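Local coordinates for 70 kDa protein (Xanthomonas sp., PDB 4B2N) that is a rubber oxygenase, a dihaem cytochrome that cleaves rubber with dioxygen in a processive manner and carries two covalently bound c-type haems, at residues G552-S556 with F557-D561; P617-D620 with Q621-K624. All blocks are in the same frame, centred on the assembly; numbering follows the deposited sequence.

Contact 1 (G552-S556 with F557-D561); sequences GYDYS and FASYD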
loop_
_atom_site.group_PDB
_atom_site.type_symbol
_atom_site.label_atom_id
_atom_site.label_comp_id
_atom_site.label_asym_id
_atom_site.label_seq_id
_atom_site.Cartn_x
_atom_site.Cartn_y
_atom_site.Cartn_z
ATOM N N GLY A 552 11.417 13.809 14.315
ATOM C CA GLY A 552 10.562 13.072 13.440
ATOM C C GLY A 552 10.522 13.876 12.161
ATOM O O GLY A 552 11.232 14.932 12.006
ATOM N N TYR A 553 9.739 13.385 11.233
ATOM C CA TYR A 553 9.520 14.169 9.988
ATOM C C TYR A 553 8.390 15.138 10.323
ATOM O O TYR A 553 7.325 14.740 10.860
ATOM C CB TYR A 553 9.035 13.290 8.826
ATOM C CG TYR A 553 10.092 12.490 8.074
ATOM C CD1 TYR A 553 11.483 12.587 8.391
ATOM C CD2 TYR A 553 9.714 11.649 7.035
ATOM C CE1 TYR A 553 12.415 11.836 7.718
ATOM C CE2 TYR A 553 10.655 10.877 6.368
ATOM C CZ TYR A 553 11.995 10.994 6.700
ATOM O OH TYR A 553 12.911 10.306 5.962
ATOM N N ASP A 554 8.583 16.428 10.003
ATOM C CA ASP A 554 7.560 17.368 10.265
ATOM C C ASP A 554 6.486 17.227 9.202
ATOM O O ASP A 554 6.771 17.123 7.991
ATOM C CB ASP A 554 8.136 18.793 10.149
ATOM C CG ASP A 554 7.097 19.832 10.431
ATOM O OD1 ASP A 554 6.951 20.151 11.569
ATOM O OD2 ASP A 554 6.419 20.354 9.512
ATOM N N TYR A 555 5.229 17.243 9.625
ATOM C CA TYR A 555 4.132 17.093 8.584
ATOM C C TYR A 555 3.221 18.307 8.511
ATOM O O TYR A 555 2.087 18.233 8.025
ATOM C CB TYR A 555 3.300 15.824 8.864
ATOM C CG TYR A 555 2.707 15.771 10.269
ATOM C CD1 TYR A 555 3.460 15.295 11.339
ATOM C CD2 TYR A 555 1.381 16.149 10.517
ATOM C CE1 TYR A 555 2.906 15.195 12.620
ATOM C CE2 TYR A 555 0.827 16.078 11.812
ATOM C CZ TYR A 555 1.604 15.646 12.841
ATOM O OH TYR A 555 1.075 15.557 14.110
ATOM N N SER A 556 3.696 19.456 8.997
ATOM C CA SER A 556 2.920 20.691 8.968
ATOM C C SER A 556 2.924 21.292 7.549
ATOM O O SER A 556 3.796 20.924 6.681
ATOM C CB SER A 556 3.486 21.673 10.019
ATOM O OG SER A 556 4.589 22.387 9.458
ATOM N N PHE A 557 1.964 22.181 7.263
ATOM C CA PHE A 557 1.890 22.779 5.902
ATOM C C PHE A 557 3.192 23.445 5.497
ATOM O O PHE A 557 3.551 23.425 4.314
ATOM C CB PHE A 557 0.739 23.750 5.744
ATOM C CG PHE A 557 -0.635 23.108 5.517
ATOM C CD1 PHE A 557 -0.821 21.726 5.369
ATOM C CD2 PHE A 557 -1.769 23.927 5.476
ATOM C CE1 PHE A 557 -2.125 21.216 5.178
ATOM C CE2 PHE A 557 -3.023 23.418 5.279
ATOM C CZ PHE A 557 -3.201 22.058 5.091
ATOM N N ALA A 558 3.968 23.922 6.479
ATOM C CA ALA A 558 5.241 24.663 6.199
ATOM C C ALA A 558 6.328 23.764 5.596
ATOM O O ALA A 558 7.228 24.262 4.920
ATOM C CB ALA A 558 5.782 25.348 7.444
ATOM N N SER A 559 6.198 22.459 5.790
ATOM C CA SER A 559 7.115 21.472 5.253
ATOM C C SER A 559 6.740 21.020 3.887
ATOM O O SER A 559 7.537 20.374 3.251
ATOM C CB SER A 559 7.220 20.255 6.135
ATOM O OG SER A 559 7.793 20.682 7.382
ATOM N N TYR A 560 5.523 21.361 3.466
ATOM C CA TYR A 560 5.037 20.984 2.146
ATOM C C TYR A 560 5.323 22.111 1.182
ATOM O O TYR A 560 5.440 23.267 1.628
ATOM C CB TYR A 560 3.556 20.574 2.211
ATOM C CG TYR A 560 3.203 19.476 1.187
ATOM C CD1 TYR A 560 3.644 18.183 1.367
ATOM C CD2 TYR A 560 2.487 19.762 0.063
ATOM C CE1 TYR A 560 3.339 17.171 0.503
ATOM C CE2 TYR A 560 2.145 18.736 -0.829
ATOM C CZ TYR A 560 2.598 17.468 -0.626
ATOM O OH TYR A 560 2.278 16.489 -1.480
ATOM N N ASP A 561 5.561 21.743 -0.079
ATOM C CA ASP A 561 5.895 22.668 -1.191
ATOM C C ASP A 561 4.632 22.849 -2.008
ATOM O O ASP A 561 4.252 21.945 -2.767
ATOM C CB ASP A 561 7.002 22.068 -2.061
ATOM C CG ASP A 561 7.485 23.040 -3.165
ATOM O OD1 ASP A 561 6.703 23.940 -3.504
ATOM O OD2 ASP A 561 8.626 22.861 -3.658
HETATM O O HOH W 1 2.840 24.904 9.023
#
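Ser559 OG gives its hydrogen to Asp554 OD2 at 2.6 Å, and this side-chain bond draws the short 3-10 turn 557-559 back against the loop before it. The hydroxyl meets the oxygen on its anti side, though tilted 34° from the carboxylate plane. The same OD2 takes two more donors from Ser556: Ser556 OG donates to the syn lone pair of Asp554 OD2, at 2.7 Å, while Ser556 N, at 2.9 Å from Asp554 OD2, comes in from above the carboxylate plane. Three donors thus converge on OD2 from three directions and should restrict rotation of the carboxylate about its CB-CG bond; such an array would also be expected to favour the charged form. The bond from Ser556 N, two residues on, makes this an Asx turn, and it leads straight into the 3-10 turn, where Ser559 N reaches Ser556 O at 3.0 Å (153° at the hydrogen). With CG of Asp554 anti to its backbone N (chi1 -179°), the acid swings forward along the chain to where both serines can meet it. Ser556 OG also accepts a weak bond from Ala558 N at 3.4 Å, and a water takes the same amide at 3.0 Å from Ala558 N while donating to Ser556 OG. Further out, Phe557 N finds Glu204 OE1 and Ala558 O finds Lys568 NZ, tying the turn to other parts of the chain. Tyr560 N bonds back to Phe557 O, and from there the chain enters strand 560-561, which pairs antiparallel with 566-567; the Tyr560 hydroxyl is held by Trp510 O, and its ring meets Trp567 edge-to-face.

Contact 2 (P617-D620 with Q621-K624); sequences PITD and QQIK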
loop_
_atom_site.group_PDB
_atom_site.type_symbol
_atom_site.label_atom_id
_atom_site.label_comp_id
_atom_site.label_asym_id
_atom_site.label_seq_id
_atom_site.Cartn_x
_atom_site.Cartn_y
_atom_site.Cartn_z
ATOM N N PRO A 617 19.396 -4.444 16.797
ATOM C CA PRO A 617 19.007 -3.227 17.430
ATOM C C PRO A 617 19.424 -2.055 16.512
ATOM O O PRO A 617 20.597 -1.867 16.236
ATOM C CB PRO A 617 19.784 -3.262 18.768
ATOM C CG PRO A 617 21.034 -4.061 18.489
ATOM C CD PRO A 617 20.539 -5.104 17.482
ATOM N N ILE A 618 18.463 -1.284 16.027
ATOM C CA ILE A 618 18.806 -0.191 15.113
ATOM C C ILE A 618 19.382 0.991 15.913
ATOM O O ILE A 618 18.751 1.447 16.849
ATOM C CB ILE A 618 17.585 0.214 14.281
ATOM C CG1 ILE A 618 17.181 -0.948 13.371
ATOM C CG2 ILE A 618 17.935 1.469 13.502
ATOM C CD1 ILE A 618 15.997 -0.656 12.465
ATOM N N THR A 619 20.586 1.459 15.576
ATOM C CA THR A 619 21.307 2.467 16.391
ATOM C C THR A 619 20.896 3.883 16.057
ATOM O O THR A 619 20.273 4.101 15.049
ATOM C CB THR A 619 22.819 2.390 16.152
ATOM O OG1 THR A 619 23.124 2.743 14.806
ATOM C CG2 THR A 619 23.374 0.930 16.460
ATOM N N ASP A 620 21.305 4.856 16.872
ATOM C CA ASP A 620 20.845 6.203 16.644
ATOM C C ASP A 620 21.546 6.714 15.399
ATOM O O ASP A 620 20.993 7.543 14.741
ATOM C CB ASP A 620 21.133 7.101 17.842
ATOM C CG ASP A 620 20.308 6.718 19.080
ATOM O OD1 ASP A 620 19.176 6.197 18.903
ATOM O OD2 ASP A 620 20.809 6.927 20.216
ATOM N N GLN A 621 22.771 6.257 15.115
ATOM C CA GLN A 621 23.416 6.726 13.873
ATOM C C GLN A 621 22.684 6.171 12.625
ATOM O O GLN A 621 22.525 6.870 11.617
ATOM C CB GLN A 621 24.962 6.411 13.829
ATOM C CG GLN A 621 25.917 7.533 14.377
ATOM C CD GLN A 621 25.875 8.984 13.688
ATOM O OE1 GLN A 621 25.778 9.138 12.442
ATOM N NE2 GLN A 621 25.996 10.053 14.530
ATOM N N GLN A 622 22.204 4.940 12.715
ATOM C CA GLN A 622 21.412 4.378 11.602
ATOM C C GLN A 622 20.103 5.117 11.444
ATOM O O GLN A 622 19.638 5.350 10.296
ATOM C CB GLN A 622 21.181 2.861 11.808
ATOM C CG GLN A 622 22.468 2.032 11.657
ATOM C CD GLN A 622 22.416 0.675 12.394
ATOM O OE1 GLN A 622 21.427 0.312 13.050
ATOM N NE2 GLN A 622 23.504 -0.099 12.261
ATOM N N ILE A 623 19.527 5.565 12.568
ATOM C CA ILE A 623 18.251 6.308 12.531
ATOM C C ILE A 623 18.512 7.577 11.701
ATOM O O ILE A 623 17.710 7.919 10.843
ATOM C CB ILE A 623 17.730 6.545 13.962
ATOM C CG1 ILE A 623 17.237 5.226 14.503
ATOM C CG2 ILE A 623 16.623 7.607 14.042
ATOM C CD1 ILE A 623 16.993 5.307 15.985
ATOM N N LYS A 624 19.685 8.201 11.869
ATOM C CA LYS A 624 19.958 9.426 11.140
ATOM C C LYS A 624 19.939 9.174 9.660
ATOM O O LYS A 624 19.409 9.982 8.888
ATOM C CB LYS A 624 21.287 10.122 11.585
ATOM C CG LYS A 624 21.133 10.828 12.910
ATOM C CD LYS A 624 22.380 11.568 13.411
ATOM C CE LYS A 624 22.891 12.542 12.322
ATOM N NZ LYS A 624 23.990 13.422 12.884
#
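Gln622 meets Thr619 twice, one residue after Gln621, whose chain bends at chi2 and whose OE1 is hydrogen-bonded to Ser581 OG. The backbone N of Gln622 donates to Thr619 OG1 at 3.2 Å, and its side chain returns the favour: OE1 accepts from Thr619 N at 2.9 Å along a nearly straight N-H (166°), the donor standing above the carbonyl plane of the amide, 50° out of it. This reciprocal pair is a capping box, with Thr619 as N-cap of helix 620-626 and a glutamine in the place of the acid more often found there. Thr619 OG1 sits between its backbone N and carbonyl carbon (chi1 65°), the rotation that turns the hydroxyl to Gln622 N; the extended Gln622 chain passes close by, CD at 3.3 Å from Thr619 OG1, and OE1 also comes up against CG2 of Ile618. Ile623 follows with the first i to i+4 bond, N to Thr619 O at 3.0 Å. Its CG1 lies 4.0 Å from Ile618 CG2, the residue before the cap against the fourth of the helix, which is the pairing of a hydrophobic staple beside the capping box; Leu220 of helix 218-226 touches both isoleucines. CD1 of Ile623 runs alongside Asp620, whose carboxylate has its salt-bridge partner in Lys549. Lys624 N then continues the helical pattern to Asp620 O at 3.2 Å, while its side chain, bent at chi3, carries NZ to the same Ser581 hydroxyl that Gln621 uses.

Coming from the N terminus, the chain leaves strand 536-538 and reaches contact 1, which sets the 552-556 loop, bonded back to Arg539 and Pro540 just past that strand, against the 3-10 turn before strand 560-561. It then runs through helices 593-596 and 599-607 to contact 2, which starts helix 620-626 beside helices 218-226 and 593-596. Each contact closes within its own few residues, so they stand in series, neither nesting nor crossing. The centres of contact 1 and contact 2 are 22 Å apart. Neither belongs to a haem site, though the Tyr560 side chain is about 10 Å from a haem c and that of Ile618 about 14 Å.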